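Local coordinates for protein SSO1986 (Sulfolobus solfataricus, PDB 2X5Q) that belongs to the Cmr7 family and, possibly as a homodimer, forms part of the CMR ribonucleoprotein complex of CRISPR antiviral defence, at residues A[15-20]-A[62-67]; A[144-149]-A[181-186]. All coordinates share one frame; numbering follows the deposited sequence.

Interaction 1 (A[15-20]-A[62-67]); sequences PITNSI and YAIDES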
ATOM      1  N   PRO A  15      -8.242   8.840 -10.609  1.00 24.61           N
ATOM      2  CA  PRO A  15      -7.029   9.637 -10.409  1.00 24.86           C
ATOM      3  C   PRO A  15      -7.105  10.973 -11.126  1.00 25.47           C
ATOM      4  O   PRO A  15      -7.490  11.022 -12.303  1.00 27.03           O
ATOM      5  CB  PRO A  15      -5.906   8.778 -11.032  1.00 24.89           C
ATOM      6  CG  PRO A  15      -6.468   7.423 -11.185  1.00 26.07           C
ATOM      7  CD  PRO A  15      -7.963   7.587 -11.327  1.00 25.41           C
ATOM      8  N   ILE A  16      -6.746  12.051 -10.434  1.00 25.73           N
ATOM      9  CA  ILE A  16      -6.682  13.365 -11.070  1.00 26.95           C
ATOM     10  C   ILE A  16      -5.222  13.672 -11.433  1.00 28.22           C
ATOM     11  O   ILE A  16      -4.401  13.983 -10.553  1.00 28.93           O
ATOM     12  CB  ILE A  16      -7.274  14.444 -10.146  1.00 26.94           C
ATOM     13  CG1 ILE A  16      -8.711  14.072  -9.751  1.00 26.66           C
ATOM     14  CG2 ILE A  16      -7.238  15.836 -10.804  1.00 28.18           C
ATOM     15  CD1 ILE A  16      -9.686  14.032 -10.901  1.00 27.14           C
ATOM     16  N   THR A  17      -4.895  13.545 -12.722  1.00 28.50           N
ATOM     17  CA  THR A  17      -3.552  13.822 -13.230  1.00 29.16           C
ATOM     18  C   THR A  17      -3.622  14.827 -14.361  1.00 30.08           C
ATOM     19  O   THR A  17      -4.704  15.151 -14.817  1.00 29.04           O
ATOM     20  CB  THR A  17      -2.884  12.569 -13.825  1.00 29.04           C
ATOM     21  OG1 THR A  17      -3.489  12.272 -15.082  1.00 31.67           O
ATOM     22  CG2 THR A  17      -3.007  11.367 -12.908  1.00 29.52           C
ATOM     23  N   ASN A  18      -2.451  15.253 -14.860  1.00 31.29           N
ATOM     24  CA  ASN A  18      -2.370  16.111 -16.045  1.00 33.36           C
ATOM     25  C   ASN A  18      -2.821  15.466 -17.357  1.00 34.47           C
ATOM     26  O   ASN A  18      -2.927  16.176 -18.361  1.00 36.22           O
ATOM     27  CB  ASN A  18      -0.939  16.635 -16.263  1.00 34.94           C
ATOM     28  CG  ASN A  18      -0.548  17.711 -15.274  1.00 35.52           C
ATOM     29  OD1 ASN A  18      -1.224  18.735 -15.156  1.00 35.89           O
ATOM     30  ND2 ASN A  18       0.562  17.495 -14.568  1.00 34.96           N
ATOM     31  N   SER A  19      -3.064  14.152 -17.375  1.00 33.30           N
ATOM     32  CA  SER A  19      -3.366  13.455 -18.630  1.00 34.80           C
ATOM     33  C   SER A  19      -4.801  12.958 -18.815  1.00 34.45           C
ATOM     34  O   SER A  19      -5.133  12.399 -19.874  1.00 35.44           O
ATOM     35  CB  SER A  19      -2.394  12.292 -18.816  1.00 35.01           C
ATOM     36  OG  SER A  19      -1.075  12.790 -18.919  1.00 36.29           O
ATOM     37  N   ILE A  20      -5.653  13.157 -17.815  1.00 33.01           N
ATOM     38  CA  ILE A  20      -7.022  12.676 -17.924  1.00 33.07           C
ATOM     39  C   ILE A  20      -7.796  13.578 -18.880  1.00 35.03           C
ATOM     40  O   ILE A  20      -7.472  14.754 -19.051  1.00 35.22           O
ATOM     41  CB  ILE A  20      -7.718  12.551 -16.544  1.00 30.90           C
ATOM     42  CG1 ILE A  20      -8.069  13.922 -15.963  1.00 29.91           C
ATOM     43  CG2 ILE A  20      -6.826  11.754 -15.574  1.00 29.12           C
ATOM     44  CD1 ILE A  20      -8.864  13.850 -14.684  1.00 28.72           C
ATOM     45  N   TYR A  62       1.474   4.336  -3.530  1.00 25.46           N
ATOM     46  CA  TYR A  62       1.135   4.223  -4.953  1.00 25.12           C
ATOM     47  C   TYR A  62       1.642   5.412  -5.764  1.00 25.19           C
ATOM     48  O   TYR A  62       1.694   6.538  -5.275  1.00 24.80           O
ATOM     49  CB  TYR A  62      -0.385   4.113  -5.155  1.00 25.06           C
ATOM     50  CG  TYR A  62      -0.915   2.755  -4.844  1.00 25.52           C
ATOM     51  CD1 TYR A  62      -0.948   1.765  -5.829  1.00 27.01           C
ATOM     52  CD2 TYR A  62      -1.339   2.424  -3.551  1.00 26.63           C
ATOM     53  CE1 TYR A  62      -1.405   0.502  -5.550  1.00 27.57           C
ATOM     54  CE2 TYR A  62      -1.804   1.153  -3.255  1.00 26.72           C
ATOM     55  CZ  TYR A  62      -1.836   0.197  -4.264  1.00 28.55           C
ATOM     56  OH  TYR A  62      -2.295  -1.069  -4.001  1.00 29.63           O
ATOM     57  N   ALA A  63       2.038   5.134  -7.000  1.00 25.10           N
ATOM     58  CA  ALA A  63       2.295   6.160  -8.008  1.00 25.40           C
ATOM     59  C   ALA A  63       1.485   5.775  -9.261  1.00 25.64           C
ATOM     60  O   ALA A  63       0.913   4.682  -9.321  1.00 26.59           O
ATOM     61  CB  ALA A  63       3.769   6.249  -8.315  1.00 26.11           C
ATOM     62  N   ILE A  64       1.389   6.683 -10.218  1.00 25.71           N
ATOM     63  CA  ILE A  64       0.619   6.426 -11.433  1.00 26.10           C
ATOM     64  C   ILE A  64       1.562   6.410 -12.629  1.00 27.29           C
ATOM     65  O   ILE A  64       2.518   7.186 -12.706  1.00 28.07           O
ATOM     66  CB  ILE A  64      -0.568   7.425 -11.599  1.00 25.47           C
ATOM     67  CG1 ILE A  64      -1.479   7.024 -12.773  1.00 25.82           C
ATOM     68  CG2 ILE A  64      -0.089   8.855 -11.781  1.00 26.05           C
ATOM     69  CD1 ILE A  64      -2.888   7.693 -12.710  1.00 25.09           C
ATOM     70  N   ASP A  65       1.346   5.450 -13.519  1.00 28.38           N
ATOM     71  CA  ASP A  65       2.011   5.450 -14.814  1.00 30.13           C
ATOM     72  C   ASP A  65       1.131   6.393 -15.615  1.00 31.29           C
ATOM     73  O   ASP A  65       0.053   6.006 -16.095  1.00 31.21           O
ATOM     74  CB  ASP A  65       2.036   4.037 -15.414  1.00 31.05           C
ATOM     75  CG  ASP A  65       2.563   4.007 -16.840  1.00 32.58           C
ATOM     76  OD1 ASP A  65       2.447   5.020 -17.567  1.00 31.76           O
ATOM     77  OD2 ASP A  65       3.084   2.945 -17.239  1.00 33.82           O
ATOM     78  N   GLU A  66       1.569   7.643 -15.731  1.00 31.89           N
ATOM     79  CA  GLU A  66       0.689   8.675 -16.270  1.00 32.33           C
ATOM     80  C   GLU A  66       0.184   8.411 -17.687  1.00 33.41           C
ATOM     81  O   GLU A  66      -0.959   8.718 -17.990  1.00 33.35           O
ATOM     82  CB  GLU A  66       1.319  10.066 -16.220  1.00 32.64           C
ATOM     83  CG  GLU A  66       0.224  11.124 -16.408  1.00 33.57           C
ATOM     84  CD  GLU A  66       0.630  12.523 -16.001  1.00 34.33           C
ATOM     85  OE1 GLU A  66       1.467  12.663 -15.078  1.00 32.88           O
ATOM     86  OE2 GLU A  66       0.089  13.477 -16.614  1.00 35.47           O
ATOM     87  N   SER A  67       1.030   7.855 -18.540  1.00 34.66           N
ATOM     88  CA  SER A  67       0.628   7.573 -19.909  1.00 36.51           C
ATOM     89  C   SER A  67      -0.437   6.483 -20.013  1.00 35.48           C
ATOM     90  O   SER A  67      -1.336   6.603 -20.834  1.00 36.00           O
ATOM     91  CB  SER A  67       1.833   7.199 -20.751  1.00 38.35           C
ATOM     92  OG  SER A  67       2.546   6.165 -20.110  1.00 41.40           O
TER
HETATM   93  O   HOH W   1      -3.071   9.704 -16.322  1.00 71.72           O

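Interaction 2 (A[144-149]-A[181-186]); sequences VSLDRD and DVEEIF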
ATOM      1  N   VAL A 144       4.574  15.460  -8.958  1.00 32.31           N
ATOM      2  CA  VAL A 144       3.975  16.265 -10.011  1.00 33.53           C
ATOM      3  C   VAL A 144       2.843  17.100  -9.433  1.00 33.54           C
ATOM      4  O   VAL A 144       2.083  16.631  -8.593  1.00 31.12           O
ATOM      5  CB  VAL A 144       3.444  15.377 -11.157  1.00 32.72           C
ATOM      6  CG1 VAL A 144       2.939  16.251 -12.314  1.00 33.87           C
ATOM      7  CG2 VAL A 144       4.560  14.420 -11.654  1.00 32.67           C
ATOM      8  N   SER A 145       2.765  18.360  -9.852  1.00 36.20           N
ATOM      9  CA  SER A 145       1.596  19.185  -9.539  1.00 36.75           C
ATOM     10  C   SER A 145       0.825  19.439 -10.829  1.00 37.08           C
ATOM     11  O   SER A 145       1.352  19.268 -11.926  1.00 37.47           O
ATOM     12  CB  SER A 145       2.018  20.491  -8.880  1.00 38.78           C
ATOM     13  OG  SER A 145       2.696  21.304  -9.810  1.00 42.09           O
ATOM     14  N   LEU A 146      -0.438  19.819 -10.701  1.00 37.79           N
ATOM     15  CA  LEU A 146      -1.251  20.092 -11.888  1.00 38.50           C
ATOM     16  C   LEU A 146      -0.796  21.388 -12.556  1.00 41.38           C
ATOM     17  O   LEU A 146      -0.660  22.418 -11.898  1.00 42.62           O
ATOM     18  CB  LEU A 146      -2.737  20.194 -11.543  1.00 37.40           C
ATOM     19  CG  LEU A 146      -3.517  18.911 -11.275  1.00 35.64           C
ATOM     20  CD1 LEU A 146      -4.998  19.213 -11.323  1.00 36.58           C
ATOM     21  CD2 LEU A 146      -3.169  17.795 -12.266  1.00 36.02           C
ATOM     22  N   ASP A 147      -0.562  21.326 -13.866  1.00 42.96           N
ATOM     23  CA  ASP A 147      -0.417  22.535 -14.665  1.00 45.86           C
ATOM     24  C   ASP A 147      -1.715  23.346 -14.528  1.00 46.46           C
ATOM     25  O   ASP A 147      -2.812  22.776 -14.443  1.00 44.48           O
ATOM     26  CB  ASP A 147      -0.103  22.178 -16.124  1.00 47.01           C
ATOM     27  CG  ASP A 147      -0.167  23.375 -17.053  1.00 49.90           C
ATOM     28  OD1 ASP A 147       0.896  23.880 -17.481  1.00 52.32           O
ATOM     29  OD2 ASP A 147      -1.290  23.806 -17.366  1.00 50.81           O
ATOM     30  N   ARG A 148      -1.594  24.667 -14.460  1.00 48.85           N
ATOM     31  CA  ARG A 148      -2.750  25.503 -14.123  1.00 49.22           C
ATOM     32  C   ARG A 148      -3.767  25.628 -15.249  1.00 49.01           C
ATOM     33  O   ARG A 148      -4.958  25.789 -14.975  1.00 47.56           O
ATOM     34  CB  ARG A 148      -2.302  26.881 -13.630  1.00 52.37           C
ATOM     35  CG  ARG A 148      -1.830  26.833 -12.197  1.00 52.90           C
ATOM     36  CD  ARG A 148      -1.272  28.158 -11.692  1.00 56.46           C
ATOM     37  NE  ARG A 148      -0.521  27.930 -10.455  1.00 57.65           N
ATOM     38  CZ  ARG A 148      -0.144  28.868  -9.589  1.00 60.59           C
ATOM     39  NH1 ARG A 148      -0.438  30.153  -9.793  1.00 64.27           N
ATOM     40  NH2 ARG A 148       0.544  28.509  -8.506  1.00 60.45           N
ATOM     41  N   ASP A 149      -3.307  25.559 -16.499  1.00 50.24           N
ATOM     42  CA  ASP A 149      -4.214  25.464 -17.643  1.00 50.52           C
ATOM     43  C   ASP A 149      -4.953  24.121 -17.600  1.00 47.31           C
ATOM     44  O   ASP A 149      -6.167  24.092 -17.741  1.00 45.50           O
ATOM     45  CB  ASP A 149      -3.491  25.593 -18.983  1.00 53.07           C
ATOM     46  CG  ASP A 149      -2.830  26.947 -19.179  1.00 56.75           C
ATOM     47  OD1 ASP A 149      -3.501  27.989 -18.977  1.00 57.65           O
ATOM     48  OD2 ASP A 149      -1.644  26.958 -19.562  1.00 58.05           O
ATOM     49  N   ASP A 181      -9.196  24.889  -5.411  1.00 35.40           N
ATOM     50  CA  ASP A 181      -9.153  23.564  -4.769  1.00 33.63           C
ATOM     51  C   ASP A 181      -8.401  22.542  -5.626  1.00 32.52           C
ATOM     52  O   ASP A 181      -7.472  21.870  -5.152  1.00 32.42           O
ATOM     53  CB  ASP A 181     -10.576  23.036  -4.521  1.00 32.26           C
ATOM     54  CG  ASP A 181     -11.225  23.627  -3.282  1.00 33.38           C
ATOM     55  OD1 ASP A 181     -10.631  24.530  -2.658  1.00 36.24           O
ATOM     56  OD2 ASP A 181     -12.342  23.189  -2.933  1.00 32.13           O
ATOM     57  N   VAL A 182      -8.804  22.424  -6.888  1.00 31.68           N
ATOM     58  CA  VAL A 182      -8.194  21.447  -7.796  1.00 31.17           C
ATOM     59  C   VAL A 182      -6.697  21.689  -7.946  1.00 32.84           C
ATOM     60  O   VAL A 182      -5.905  20.751  -7.867  1.00 32.69           O
ATOM     61  CB  VAL A 182      -8.911  21.415  -9.166  1.00 30.98           C
ATOM     62  CG1 VAL A 182      -8.124  20.627 -10.189  1.00 30.08           C
ATOM     63  CG2 VAL A 182     -10.311  20.807  -9.000  1.00 28.15           C
ATOM     64  N   GLU A 183      -6.303  22.947  -8.115  1.00 35.07           N
ATOM     65  CA  GLU A 183      -4.898  23.272  -8.271  1.00 36.87           C
ATOM     66  C   GLU A 183      -4.095  23.037  -6.979  1.00 36.77           C
ATOM     67  O   GLU A 183      -2.974  22.544  -7.044  1.00 35.88           O
ATOM     68  CB  GLU A 183      -4.733  24.715  -8.776  1.00 39.40           C
ATOM     69  CG  GLU A 183      -3.293  25.113  -9.087  1.00 42.65           C
ATOM     70  CD  GLU A 183      -2.537  24.100  -9.943  1.00 44.33           C
ATOM     71  OE1 GLU A 183      -3.165  23.334 -10.713  1.00 45.62           O
ATOM     72  OE2 GLU A 183      -1.299  24.069  -9.833  1.00 46.36           O
ATOM     73  N   GLU A 184      -4.691  23.348  -5.826  1.00 37.14           N
ATOM     74  CA  GLU A 184      -4.069  23.121  -4.513  1.00 38.37           C
ATOM     75  C   GLU A 184      -3.851  21.654  -4.201  1.00 35.91           C
ATOM     76  O   GLU A 184      -2.790  21.253  -3.738  1.00 35.85           O
ATOM     77  CB  GLU A 184      -4.941  23.684  -3.380  1.00 39.36           C
ATOM     78  CG  GLU A 184      -4.858  25.175  -3.171  1.00 44.34           C
ATOM     79  CD  GLU A 184      -5.989  25.734  -2.290  1.00 44.84           C
ATOM     80  OE1 GLU A 184      -6.900  24.973  -1.843  1.00 47.78           O
ATOM     81  OE2 GLU A 184      -5.984  26.962  -2.067  1.00 49.03           O
ATOM     82  N   ILE A 185      -4.896  20.865  -4.401  1.00 34.03           N
ATOM     83  CA  ILE A 185      -4.948  19.509  -3.869  1.00 32.56           C
ATOM     84  C   ILE A 185      -4.200  18.464  -4.680  1.00 30.96           C
ATOM     85  O   ILE A 185      -3.498  17.645  -4.115  1.00 29.66           O
ATOM     86  CB  ILE A 185      -6.424  19.028  -3.731  1.00 31.46           C
ATOM     87  CG1 ILE A 185      -7.156  19.868  -2.690  1.00 33.12           C
ATOM     88  CG2 ILE A 185      -6.503  17.553  -3.352  1.00 30.07           C
ATOM     89  CD1 ILE A 185      -8.653  19.790  -2.865  1.00 32.15           C
ATOM     90  N   PHE A 186      -4.382  18.461  -5.995  1.00 30.58           N
ATOM     91  CA  PHE A 186      -4.074  17.263  -6.779  1.00 29.52           C
ATOM     92  C   PHE A 186      -2.633  17.188  -7.283  1.00 30.83           C
ATOM     93  O   PHE A 186      -2.371  17.063  -8.482  1.00 31.80           O
ATOM     94  CB  PHE A 186      -5.091  17.094  -7.903  1.00 28.34           C
ATOM     95  CG  PHE A 186      -6.441  16.715  -7.400  1.00 26.82           C
ATOM     96  CD1 PHE A 186      -6.658  15.461  -6.864  1.00 25.26           C
ATOM     97  CD2 PHE A 186      -7.480  17.630  -7.389  1.00 27.60           C
ATOM     98  CE1 PHE A 186      -7.903  15.109  -6.375  1.00 25.85           C
ATOM     99  CE2 PHE A 186      -8.718  17.273  -6.903  1.00 26.86           C
ATOM    100  CZ  PHE A 186      -8.927  16.018  -6.396  1.00 25.78           C
TER
HETATM  101  O   HOH W   2      -1.393  20.481  -8.232  1.00 81.38           O

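Interaction 1 (A[15-20]-A[62-67])
Glu66 lays its side chain across the turn that runs from Thr17 to Ile20, and its carboxylate ends beside Ser19 and Asn18. The chain leaves the backbone with CG anti to the backbone N (chi1 -164°) and stays extended beyond it, sliding past Thr17 in the opposite direction. At its end, Glu66 OE2 accepts a hydrogen bond from Ser19 OG at 2.7 Å on its anti lone pair, the one turned away from OE1. Glu66 OE2 also lies 3.3 Å from Asn18 CB, while Ser19 OG rests against Glu66 CG. OE1 bonds to the hydroxyl of Tyr188, which also bonds the backbone N of Asn18, so each carboxylate oxygen has its own hydroxyl partner.

The loop that receives this acid is held by one of its own side chains. Residues 17 to 20 form a type I beta turn, and Thr17 OG1 accepts from Ser19 N at 3.0 Å to make an ST turn. That hydroxyl, set between the backbone N and the carbonyl carbon (chi1 74°), also donates to a water, which in turn donates to Glu66 O at 2.9 Å. Toward Pro15 the contact turns apolar. Ile64 CD1 packs 3.6 Å from Pro15 CB, the two side chains crossing at about a right angle, and meets Thr17 CG2 tip to tip at 3.7 Å.

The contact joins the loop between strands 11-15 and 21-23 to strand 62-65 and the bend that follows it. Strand 188-193 flanks both partners, with Tyr188 touching Thr17 and Ile64; Ile16, pointing away from 62-67, and Asn18 pack against helix 148-162, and strand 70-73 pairs antiparallel with strand 62-65.

Interaction 2 (A[144-149]-A[181-186])
Leu146 meets the last turn of helix 172-185 just before its own chain enters helix 148-162, a helix N-terminus packed against a helix C-terminus. Val144 and Ser145 lead into the contact, Val144 pairing through its backbone with Tyr188. At Leu146 the backbone N donates to a water 2.7 Å away that also reaches Glu183 O. The Leu146 side chain leaves with CG beside the backbone N (chi1 -76°); Leu146 CD1 lies 3.6 Å from Val182 CG1 and 4.0 Å from Phe186 CB, and Leu146 and Phe186 lie side by side, pointing the same way. Asp147 is the N-cap: its OD2 accepts a hydrogen bond from Val150 N and a weak one from Asp149 N. Arg148 then crosses Glu183 at about a right angle, its CG 3.6 Å from Glu183 CD. The salt bridge from Arg148 NE to Glu183 OE2 is long, 4.0 Å, with the guanidinium and carboxylate planes 59° apart. Glu183 bends at chi2 (48°), which turns its CD back toward the carbonyl of Leu146. There Leu146 O stands 2.7 Å from Glu183 OE2 and 2.9 Å from Glu183 OE1.

Interactions 1 and 2 lie 12 Å apart between centres and follow each other along the chain, yet they touch directly, a worked example of how one loop residue can tie two successive contacts together. That residue is Asn18: its OD1 probably accepts from Asp147 N at 3.0 Å, and its ND2 probably bonds Ser145 O at 3.3 Å, so Asn18, within the Thr17 to Ile20 turn, is probably bonded to the backbone on both sides of Leu146. Asn18 ND2 also lies 3.5 Å from Val144 CG1. Beside this polar join, Ile16 CB packs 3.5 Å from Phe186 CD1. Tyr188, just beyond 181-186, is a common neighbour of both contacts.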